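Long-range contacts in SusD superfamily protein (Bacteroides thetaiotaomicron VPI-5482, PDB 3HDX), which probably binds polysaccharide at the bacterial outer membrane, as a SusD homologue taking part in carbohydrate capture: residues Asn32-Ile37 with Lys70-Trp75; Val126-Asp131 with Ile456-Ser461; Phe222-Ala227 with Thr361-Ile366. One frame throughout, in Å; residues are numbered along the deposited sequence.

Contact 1: Asn32-Ile37 with Lys70-Trp75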
loop_
_atom_site.group_PDB
_atom_site.type_symbol
_atom_site.label_atom_id
_atom_site.label_comp_id
_atom_site.label_asym_id
_atom_site.label_seq_id
_atom_site.Cartn_x
_atom_site.Cartn_y
_atom_site.Cartn_z
ATOM N N ASN A 32 8.115 -12.095 3.682
ATOM C CA ASN A 32 8.491 -12.557 2.331
ATOM C C ASN A 32 8.369 -11.465 1.253
ATOM O O ASN A 32 8.201 -11.764 0.068
ATOM C CB ASN A 32 7.697 -13.819 1.961
ATOM C CG ASN A 32 8.037 -14.986 2.886
ATOM O OD1 ASN A 32 7.167 -15.519 3.581
ATOM N ND2 ASN A 32 9.314 -15.310 2.959
ATOM N N ASN A 33 8.523 -10.205 1.676
ATOM C CA ASN A 33 8.406 -9.062 0.779
ATOM C C ASN A 33 7.063 -8.995 0.033
ATOM O O ASN A 33 6.978 -8.463 -1.078
ATOM C CB ASN A 33 9.614 -9.005 -0.176
ATOM C CG ASN A 33 10.886 -8.715 0.537
ATOM O OD1 ASN A 33 10.892 -7.917 1.467
ATOM N ND2 ASN A 33 11.954 -9.443 0.190
ATOM N N THR A 34 6.016 -9.466 0.705
ATOM C CA THR A 34 4.662 -9.501 0.179
ATOM C C THR A 34 4.249 -8.234 -0.557
ATOM O O THR A 34 3.749 -8.291 -1.666
ATOM C CB THR A 34 3.622 -9.815 1.313
ATOM O OG1 THR A 34 3.755 -11.191 1.695
ATOM C CG2 THR A 34 2.176 -9.489 0.880
ATOM N N HIS A 35 4.475 -7.088 0.064
ATOM C CA HIS A 35 3.983 -5.836 -0.516
ATOM C C HIS A 35 4.474 -5.605 -1.950
ATOM O O HIS A 35 3.691 -5.287 -2.849
ATOM C CB HIS A 35 4.350 -4.666 0.409
ATOM C CG HIS A 35 3.743 -3.348 0.002
ATOM N ND1 HIS A 35 2.382 -3.116 -0.035
ATOM C CD2 HIS A 35 4.336 -2.175 -0.327
ATOM C CE1 HIS A 35 2.176 -1.861 -0.403
ATOM N NE2 HIS A 35 3.344 -1.269 -0.587
ATOM N N TRP A 36 5.756 -5.880 -2.152
ATOM C CA TRP A 36 6.419 -5.673 -3.441
ATOM C C TRP A 36 6.224 -6.842 -4.373
ATOM O O TRP A 36 6.094 -6.649 -5.582
ATOM C CB TRP A 36 7.898 -5.302 -3.225
ATOM C CG TRP A 36 7.976 -4.153 -2.267
ATOM C CD1 TRP A 36 7.785 -2.830 -2.539
ATOM C CD2 TRP A 36 8.130 -4.258 -0.845
ATOM N NE1 TRP A 36 7.836 -2.098 -1.377
ATOM C CE2 TRP A 36 8.038 -2.949 -0.323
ATOM C CE3 TRP A 36 8.327 -5.340 0.049
ATOM C CZ2 TRP A 36 8.141 -2.687 1.050
ATOM C CZ3 TRP A 36 8.420 -5.077 1.415
ATOM C CH2 TRP A 36 8.303 -3.758 1.901
ATOM N N ILE A 37 6.246 -8.060 -3.813
ATOM C CA ILE A 37 6.034 -9.279 -4.592
ATOM C C ILE A 37 4.638 -9.248 -5.219
ATOM O O ILE A 37 4.471 -9.458 -6.435
ATOM C CB ILE A 37 6.191 -10.549 -3.690
ATOM C CG1 ILE A 37 7.664 -10.761 -3.276
ATOM C CG2 ILE A 37 5.584 -11.777 -4.369
ATOM C CD1 ILE A 37 8.620 -11.041 -4.359
ATOM N N LYS A 70 4.261 -20.514 -2.175
ATOM C CA LYS A 70 3.432 -21.162 -1.170
ATOM C C LYS A 70 3.301 -20.288 0.096
ATOM O O LYS A 70 2.206 -20.123 0.650
ATOM C CB LYS A 70 4.002 -22.555 -0.840
ATOM C CG LYS A 70 3.982 -23.497 -2.033
ATOM C CD LYS A 70 4.448 -24.877 -1.679
ATOM C CE LYS A 70 4.436 -25.715 -2.937
ATOM N NZ LYS A 70 5.121 -24.971 -4.001
ATOM N N LYS A 71 4.415 -19.730 0.554
ATOM C CA LYS A 71 4.442 -18.863 1.746
ATOM C C LYS A 71 3.639 -17.577 1.575
ATOM O O LYS A 71 2.856 -17.178 2.451
ATOM C CB LYS A 71 5.885 -18.502 2.095
ATOM C CG LYS A 71 6.699 -19.677 2.658
ATOM C CD LYS A 71 8.153 -19.242 2.772
ATOM C CE LYS A 71 8.997 -20.098 3.716
ATOM N NZ LYS A 71 10.459 -19.701 3.408
ATOM N N VAL A 72 3.829 -16.915 0.454
ATOM C CA VAL A 72 3.061 -15.670 0.206
ATOM C C VAL A 72 1.562 -15.970 0.141
ATOM O O VAL A 72 0.767 -15.201 0.673
ATOM C CB VAL A 72 3.518 -14.973 -1.084
ATOM C CG1 VAL A 72 2.600 -13.816 -1.475
ATOM C CG2 VAL A 72 4.945 -14.469 -0.911
ATOM N N SER A 73 1.206 -17.128 -0.428
ATOM C CA SER A 73 -0.175 -17.521 -0.649
ATOM C C SER A 73 -0.934 -17.906 0.611
ATOM O O SER A 73 -2.145 -17.999 0.541
ATOM C CB SER A 73 -0.302 -18.683 -1.660
ATOM O OG SER A 73 -0.018 -19.933 -1.082
ATOM N N ASN A 74 -0.248 -18.133 1.727
ATOM C CA ASN A 74 -0.894 -18.473 3.001
ATOM C C ASN A 74 -1.290 -17.157 3.673
ATOM O O ASN A 74 -0.434 -16.374 4.018
ATOM C CB ASN A 74 0.087 -19.288 3.871
ATOM C CG ASN A 74 -0.538 -19.762 5.174
ATOM O OD1 ASN A 74 -1.190 -18.990 5.868
ATOM N ND2 ASN A 74 -0.318 -21.033 5.526
ATOM N N TRP A 75 -2.594 -16.972 3.895
ATOM C CA TRP A 75 -3.132 -15.737 4.463
ATOM C C TRP A 75 -3.097 -15.607 6.001
ATOM O O TRP A 75 -3.636 -14.668 6.540
ATOM C CB TRP A 75 -4.549 -15.440 3.902
ATOM C CG TRP A 75 -5.567 -16.503 4.187
ATOM C CD1 TRP A 75 -5.699 -17.295 5.324
ATOM C CD2 TRP A 75 -6.635 -16.884 3.323
ATOM N NE1 TRP A 75 -6.778 -18.128 5.191
ATOM C CE2 TRP A 75 -7.383 -17.887 3.992
ATOM C CE3 TRP A 75 -7.051 -16.473 2.044
ATOM C CZ2 TRP A 75 -8.485 -18.490 3.418
ATOM C CZ3 TRP A 75 -8.160 -17.060 1.483
ATOM C CH2 TRP A 75 -8.846 -18.084 2.154
HETATM O O HOH W 1 4.365 -14.822 3.491
#
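Val72 fills the closed side of this contact, and Asn32 with Lys71 forms its wet edge. On the closed side CG2 of Val72, anti to the carbonyl carbon, meets CB of Asn32 at 4.0 Å and reaches CG2 of Ile37 at 4.4 Å. The other methyl, CG1, comes within 4.3 Å of Thr34 OG1. A short branched side chain suits this place, since its two methyls meet different residues of segment 32-37 while the helix backbone stays close, with CA of Thr34 6.4 Å from CA of Val72. Thr34 OG1 is bonded to Asp31 O, and weakly by Arg77, so the valine meets an engaged hydroxyl. The edge is looser and polar. Asn32 holds a left-handed backbone (phi 53°, psi 28°), which asparagine tolerates better than most residues, and its amide crosses the extended Lys71 chain at about a right angle. OD1 rests 3.6 Å from Lys71 CB, a packing contact without a direct bond. Water 1 completes the join, donating to Asn32 OD1 at 2.9 Å and weakly to Lys71 O at 3.0 Å, near the end of its helix. An alanine in place of Asn32 would probably lose the water bridge and the cover over the lysine methylenes, and would be less at ease with the left-handed backbone. Lys71 is exposed, and its NZ forms a long, weak ion pair with Asp67. Helix 34-41 thus starts against the last turn of helix 67-73; Ile37 also packs on Leu54 and Val57 of helix 52-58, and Val72 on Trp458.

Contact 2: Val126-Asp131 with Ile456-Ser461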
loop_
_atom_site.group_PDB
_atom_site.type_symbol
_atom_site.label_atom_id
_atom_site.label_comp_id
_atom_site.label_asym_id
_atom_site.label_seq_id
_atom_site.Cartn_x
_atom_site.Cartn_y
_atom_site.Cartn_z
ATOM N N VAL A 126 -8.301 -8.923 0.353
ATOM C CA VAL A 126 -9.292 -9.073 -0.738
ATOM C C VAL A 126 -8.677 -8.770 -2.099
ATOM O O VAL A 126 -8.953 -9.478 -3.090
ATOM C CB VAL A 126 -10.596 -8.264 -0.469
ATOM C CG1 VAL A 126 -11.416 -8.031 -1.776
ATOM C CG2 VAL A 126 -11.388 -8.948 0.671
ATOM N N ARG A 127 -7.764 -7.792 -2.161
ATOM C CA ARG A 127 -7.112 -7.526 -3.438
ATOM C C ARG A 127 -6.234 -8.705 -3.878
ATOM O O ARG A 127 -6.061 -8.924 -5.085
ATOM C CB ARG A 127 -6.226 -6.293 -3.398
ATOM C CG ARG A 127 -6.969 -4.982 -3.183
ATOM C CD ARG A 127 -6.049 -3.811 -3.553
ATOM N NE ARG A 127 -4.827 -3.823 -2.768
ATOM C CZ ARG A 127 -3.922 -2.835 -2.762
ATOM N NH1 ARG A 127 -4.091 -1.738 -3.477
ATOM N NH2 ARG A 127 -2.851 -2.951 -2.016
ATOM N N ILE A 128 -5.668 -9.428 -2.900
ATOM C CA ILE A 128 -4.754 -10.544 -3.171
ATOM C C ILE A 128 -5.483 -11.841 -3.528
ATOM O O ILE A 128 -5.149 -12.475 -4.527
ATOM C CB ILE A 128 -3.741 -10.739 -1.994
ATOM C CG1 ILE A 128 -2.807 -9.533 -1.880
ATOM C CG2 ILE A 128 -2.927 -12.013 -2.157
ATOM C CD1 ILE A 128 -1.915 -9.546 -0.678
ATOM N N TRP A 129 -6.437 -12.229 -2.701
ATOM C CA TRP A 129 -7.112 -13.524 -2.806
ATOM C C TRP A 129 -8.546 -13.460 -3.316
ATOM O O TRP A 129 -9.086 -14.475 -3.726
ATOM C CB TRP A 129 -7.098 -14.266 -1.445
ATOM C CG TRP A 129 -5.756 -14.785 -1.049
ATOM C CD1 TRP A 129 -5.156 -15.949 -1.489
ATOM C CD2 TRP A 129 -4.851 -14.206 -0.109
ATOM N NE1 TRP A 129 -3.926 -16.087 -0.902
ATOM C CE2 TRP A 129 -3.719 -15.030 -0.047
ATOM C CE3 TRP A 129 -4.876 -13.047 0.672
ATOM C CZ2 TRP A 129 -2.631 -14.723 0.756
ATOM C CZ3 TRP A 129 -3.789 -12.738 1.457
ATOM C CH2 TRP A 129 -2.690 -13.579 1.505
ATOM N N GLY A 130 -9.159 -12.277 -3.307
ATOM C CA GLY A 130 -10.573 -12.160 -3.666
ATOM C C GLY A 130 -11.428 -12.525 -2.448
ATOM O O GLY A 130 -11.325 -11.911 -1.393
ATOM N N ASP A 131 -12.245 -13.566 -2.580
ATOM C CA ASP A 131 -13.094 -14.001 -1.497
ATOM C C ASP A 131 -12.218 -14.491 -0.345
ATOM O O ASP A 131 -11.261 -15.232 -0.564
ATOM C CB ASP A 131 -14.011 -15.151 -1.931
ATOM C CG ASP A 131 -14.984 -14.800 -3.046
ATOM O OD1 ASP A 131 -15.191 -13.612 -3.414
ATOM O OD2 ASP A 131 -15.590 -15.797 -3.556
ATOM N N ILE A 456 -6.436 -13.125 -11.611
ATOM C CA ILE A 456 -5.846 -11.922 -11.011
ATOM C C ILE A 456 -5.633 -12.083 -9.508
ATOM O O ILE A 456 -5.052 -11.178 -8.868
ATOM C CB ILE A 456 -6.697 -10.652 -11.254
ATOM C CG1 ILE A 456 -8.129 -10.796 -10.698
ATOM C CG2 ILE A 456 -6.624 -10.249 -12.751
ATOM C CD1 ILE A 456 -8.840 -9.456 -10.519
ATOM N N TYR A 457 -6.065 -13.204 -8.928
ATOM C CA TYR A 457 -5.826 -13.467 -7.501
ATOM C C TYR A 457 -4.802 -14.561 -7.317
ATOM O O TYR A 457 -4.418 -15.277 -8.260
ATOM C CB TYR A 457 -7.154 -13.837 -6.826
ATOM C CG TYR A 457 -8.191 -12.766 -7.004
ATOM C CD1 TYR A 457 -7.964 -11.502 -6.510
ATOM C CD2 TYR A 457 -9.393 -13.007 -7.661
ATOM C CE1 TYR A 457 -8.888 -10.508 -6.646
ATOM C CE2 TYR A 457 -10.329 -11.991 -7.838
ATOM C CZ TYR A 457 -10.062 -10.729 -7.312
ATOM O OH TYR A 457 -10.972 -9.670 -7.407
ATOM N N TRP A 458 -4.308 -14.643 -6.099
ATOM C CA TRP A 458 -3.365 -15.674 -5.681
ATOM C C TRP A 458 -4.112 -16.931 -5.307
ATOM O O TRP A 458 -5.270 -16.896 -4.861
ATOM C CB TRP A 458 -2.520 -15.224 -4.468
ATOM C CG TRP A 458 -1.440 -14.316 -4.872
ATOM C CD1 TRP A 458 -1.572 -13.013 -5.324
ATOM C CD2 TRP A 458 -0.040 -14.609 -4.870
ATOM N NE1 TRP A 458 -0.321 -12.498 -5.597
ATOM C CE2 TRP A 458 0.638 -13.440 -5.311
ATOM C CE3 TRP A 458 0.719 -15.749 -4.514
ATOM C CZ2 TRP A 458 2.045 -13.393 -5.468
ATOM C CZ3 TRP A 458 2.112 -15.683 -4.631
ATOM C CH2 TRP A 458 2.759 -14.515 -5.111
ATOM N N PRO A 459 -3.455 -18.090 -5.467
ATOM C CA PRO A 459 -4.064 -19.304 -4.936
ATOM C C PRO A 459 -4.136 -19.243 -3.395
ATOM O O PRO A 459 -3.377 -18.509 -2.776
ATOM C CB PRO A 459 -3.083 -20.395 -5.363
ATOM C CG PRO A 459 -1.864 -19.761 -5.710
ATOM C CD PRO A 459 -2.137 -18.352 -6.054
ATOM N N VAL A 460 -5.097 -19.977 -2.831
ATOM C CA VAL A 460 -5.169 -20.243 -1.411
ATOM C C VAL A 460 -4.129 -21.346 -1.105
ATOM O O VAL A 460 -3.996 -22.315 -1.844
ATOM C CB VAL A 460 -6.603 -20.676 -0.990
ATOM C CG1 VAL A 460 -6.684 -21.031 0.514
ATOM C CG2 VAL A 460 -7.593 -19.575 -1.339
ATOM N N SER A 461 -3.370 -21.173 -0.036
ATOM C CA SER A 461 -2.366 -22.172 0.340
ATOM C C SER A 461 -3.053 -23.514 0.609
ATOM O O SER A 461 -4.096 -23.582 1.268
ATOM C CB SER A 461 -1.597 -21.752 1.587
ATOM O OG SER A 461 -0.831 -22.864 2.082
HETATM O O HOH W 2 -10.782 -8.296 -4.987
HETATM O O HOH W 3 -3.984 -9.647 -6.712
HETATM O O HOH W 4 -5.621 -8.534 -7.882
HETATM O O HOH W 5 -7.991 -16.787 -4.811
#
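Tyr457 turns CG anti to its own carbonyl carbon (chi1 -57°), which lays the ring over the end of helix 104-129. Trp129 and Trp458 make the same choice, and their side chains cross obliquely. Gly130 CA sits over the tyrosine face, 3.8 Å from the Tyr457 ring centroid and 10° off its normal, a CH-pi contact; CG1 of Ile456 covers the opposite face. Glycine suits the place twice over: at its backbone angles, with phi 82°, a CB would be jammed against the carbonyl O of Trp129, and it would crowd the tyrosine ring. Carbonyls at the helix end are then shared out. Ile128 O accepts a nearly straight bond from Trp458 N at 2.8 Å, lying in the carbonyl plane. Two waters join Arg127 O to Ile456 O, a third links Val126 O to Tyr457 OH, and a fourth donates to Trp129 O and Trp458 O. Beside this, CG2 of Ile128 touches CD1 of Trp458 at 3.6 Å while also lying over the Trp129 ring. The Trp129 indole gives a weak bond from NE1 to Pro459 O at 3.1 Å, and another weak one to Ser73 O. A helix C-terminus leaving through a positive-phi glycine here meets a distant irregular segment, which takes up its carbonyls, so that the chain's C-terminal region closes on helix 104-129 of the SusD fold.

Contact 3: Phe222-Ala227 with Thr361-Ile366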
loop_
_atom_site.group_PDB
_atom_site.type_symbol
_atom_site.label_atom_id
_atom_site.label_comp_id
_atom_site.label_asym_id
_atom_site.label_seq_id
_atom_site.Cartn_x
_atom_site.Cartn_y
_atom_site.Cartn_z
ATOM N N PHE A 222 -11.626 14.728 -0.174
ATOM C CA PHE A 222 -11.622 15.046 1.250
ATOM C C PHE A 222 -10.187 15.006 1.783
ATOM O O PHE A 222 -9.748 15.873 2.532
ATOM C CB PHE A 222 -12.524 14.094 2.045
ATOM C CG PHE A 222 -12.728 14.513 3.452
ATOM C CD1 PHE A 222 -13.779 15.370 3.770
ATOM C CD2 PHE A 222 -11.859 14.114 4.450
ATOM C CE1 PHE A 222 -13.959 15.825 5.097
ATOM C CE2 PHE A 222 -11.986 14.585 5.772
ATOM C CZ PHE A 222 -13.072 15.428 6.095
ATOM N N ILE A 223 -9.450 13.981 1.382
ATOM C CA ILE A 223 -8.056 13.846 1.779
ATOM C C ILE A 223 -7.186 15.025 1.335
ATOM O O ILE A 223 -6.452 15.620 2.127
ATOM C CB ILE A 223 -7.448 12.500 1.269
ATOM C CG1 ILE A 223 -8.161 11.307 1.902
ATOM C CG2 ILE A 223 -5.953 12.437 1.575
ATOM C CD1 ILE A 223 -7.992 10.016 1.075
ATOM N N ILE A 224 -7.295 15.362 0.054
ATOM C CA ILE A 224 -6.530 16.463 -0.514
ATOM C C ILE A 224 -6.855 17.770 0.185
ATOM O O ILE A 224 -5.942 18.555 0.531
ATOM C CB ILE A 224 -6.805 16.581 -2.037
ATOM C CG1 ILE A 224 -6.193 15.365 -2.761
ATOM C CG2 ILE A 224 -6.242 17.892 -2.616
ATOM C CD1 ILE A 224 -6.751 15.067 -4.147
ATOM N N ASP A 225 -8.147 17.968 0.433
ATOM C CA ASP A 225 -8.611 19.215 1.050
ATOM C C ASP A 225 -8.279 19.323 2.530
ATOM O O ASP A 225 -8.336 20.417 3.052
ATOM C CB ASP A 225 -10.095 19.435 0.787
ATOM C CG ASP A 225 -10.413 19.651 -0.691
ATOM O OD1 ASP A 225 -9.499 20.085 -1.449
ATOM O OD2 ASP A 225 -11.580 19.374 -1.074
ATOM N N HIS A 226 -7.992 18.214 3.211
ATOM C CA HIS A 226 -7.618 18.257 4.616
ATOM C C HIS A 226 -6.179 17.852 4.897
ATOM O O HIS A 226 -5.817 17.666 6.068
ATOM C CB HIS A 226 -8.579 17.376 5.411
ATOM C CG HIS A 226 -9.970 17.903 5.412
ATOM N ND1 HIS A 226 -10.827 17.696 4.365
ATOM C CD2 HIS A 226 -10.598 18.754 6.263
ATOM C CE1 HIS A 226 -11.976 18.298 4.626
ATOM N NE2 HIS A 226 -11.865 18.946 5.777
ATOM N N ALA A 227 -5.347 17.774 3.854
ATOM C CA ALA A 227 -3.969 17.275 4.015
ATOM C C ALA A 227 -3.183 18.054 5.084
ATOM O O ALA A 227 -2.389 17.476 5.833
ATOM C CB ALA A 227 -3.234 17.336 2.671
ATOM N N THR A 361 0.196 4.903 0.960
ATOM C CA THR A 361 -0.276 6.053 0.215
ATOM C C THR A 361 0.317 7.352 0.721
ATOM O O THR A 361 0.839 7.470 1.830
ATOM C CB THR A 361 -1.820 6.126 0.193
ATOM O OG1 THR A 361 -2.258 7.105 -0.769
ATOM C CG2 THR A 361 -2.424 6.424 1.565
ATOM N N ARG A 362 0.210 8.323 -0.154
ATOM C CA ARG A 362 0.722 9.662 -0.018
ATOM C C ARG A 362 -0.075 10.550 -0.975
ATOM O O ARG A 362 -0.824 10.053 -1.830
ATOM C CB ARG A 362 2.231 9.721 -0.300
ATOM C CG ARG A 362 2.661 9.154 -1.661
ATOM C CD ARG A 362 4.192 8.999 -1.661
ATOM N NE ARG A 362 4.737 8.415 -2.895
ATOM C CZ ARG A 362 5.114 9.111 -3.965
ATOM N NH1 ARG A 362 4.926 10.417 -4.047
ATOM N NH2 ARG A 362 5.648 8.481 -4.993
ATOM N N LEU A 363 0.119 11.867 -0.867
ATOM C CA LEU A 363 -0.707 12.801 -1.651
ATOM C C LEU A 363 -0.688 12.575 -3.151
ATOM O O LEU A 363 -1.715 12.717 -3.821
ATOM C CB LEU A 363 -0.436 14.285 -1.331
ATOM C CG LEU A 363 -1.218 14.805 -0.119
ATOM C CD1 LEU A 363 -0.745 16.203 0.273
ATOM C CD2 LEU A 363 -2.715 14.786 -0.330
ATOM N N GLU A 364 0.456 12.172 -3.687
ATOM C CA GLU A 364 0.547 11.974 -5.147
ATOM C C GLU A 364 -0.363 10.818 -5.605
ATOM O O GLU A 364 -0.982 10.874 -6.679
ATOM C CB GLU A 364 1.995 11.735 -5.613
ATOM C CG GLU A 364 2.944 12.947 -5.468
ATOM C CD GLU A 364 3.468 13.215 -4.075
ATOM O OE1 GLU A 364 3.119 12.465 -3.116
ATOM O OE2 GLU A 364 4.265 14.162 -3.956
ATOM N N ASP A 365 -0.390 9.751 -4.811
ATOM C CA ASP A 365 -1.279 8.604 -5.077
ATOM C C ASP A 365 -2.745 9.060 -5.109
ATOM O O ASP A 365 -3.460 8.816 -6.078
ATOM C CB ASP A 365 -1.083 7.488 -4.065
ATOM C CG ASP A 365 -2.174 6.423 -4.147
ATOM O OD1 ASP A 365 -2.508 5.994 -5.280
ATOM O OD2 ASP A 365 -2.714 6.037 -3.074
ATOM N N ILE A 366 -3.157 9.734 -4.033
ATOM C CA ILE A 366 -4.539 10.164 -3.890
ATOM C C ILE A 366 -4.946 11.184 -4.975
ATOM O O ILE A 366 -6.062 11.146 -5.476
ATOM C CB ILE A 366 -4.815 10.702 -2.469
ATOM C CG1 ILE A 366 -4.573 9.596 -1.407
ATOM C CG2 ILE A 366 -6.237 11.254 -2.340
ATOM C CD1 ILE A 366 -5.376 8.330 -1.535
#
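Ile366 and Leu363, one turn apart on helix 363-376, bury the most surface here and pack against the end region of helix 213-226. Ile366 works through its branch methyl: CG2, anti to the backbone N, lies 4.0 Å from CB of Ile223 and 4.1 Å from CG1 of Ile224. It thus touches two successive residues of the opposing helix. Ile223 crosses it at about a right angle, bringing the two CD1 methyls to 4.1 Å, whereas Ile224 slides past in the reverse direction. Such packing of aliphatic side chains between helices is consistent with the largely helical SusD fold, whose families belong to the TPR clan, and beta-branched isoleucine suits it by placing a methyl close to the backbone. Leu363 reaches further along. Its CD1 meets CB of Ala227 at 3.6 Å, and CD2 lies 4.2 Å from CA of Ile224. Alanine fits there because its single methyl lets the leucine fork come up close to the chain. Ile223 turns also to Tyr200 and Ser201 of helix 196-209. Away from this apolar seam, Thr361 OG1 donates to the anti lone pair of Asp365 OD2 at 2.6 Å, and Arg420 and His205 also bind that buried carboxylate.

Overall arrangement
Contacts 1 and 2 are neighbours, their centres 11 Å apart, and meet where helix 67-73 touches the 456-461 loop, Ser73 CB lying 3.3 Å from Pro459 O. Contact 3 stands about 28 Å from each, centre to centre, on the opposite side of the chain's centre. All three are mainly buried, but contact 1 has an exposed lysine edge. Their chemistry differs accordingly. Contacts 1 and 3 join helices without direct hydrogen bonds between the segments, contact 1 adding one water bridge at its edge and contact 3 relying on aliphatic packing. Contact 2, with a helix end to satisfy, uses one backbone bond, a weak indole bond, waters and aromatic rings.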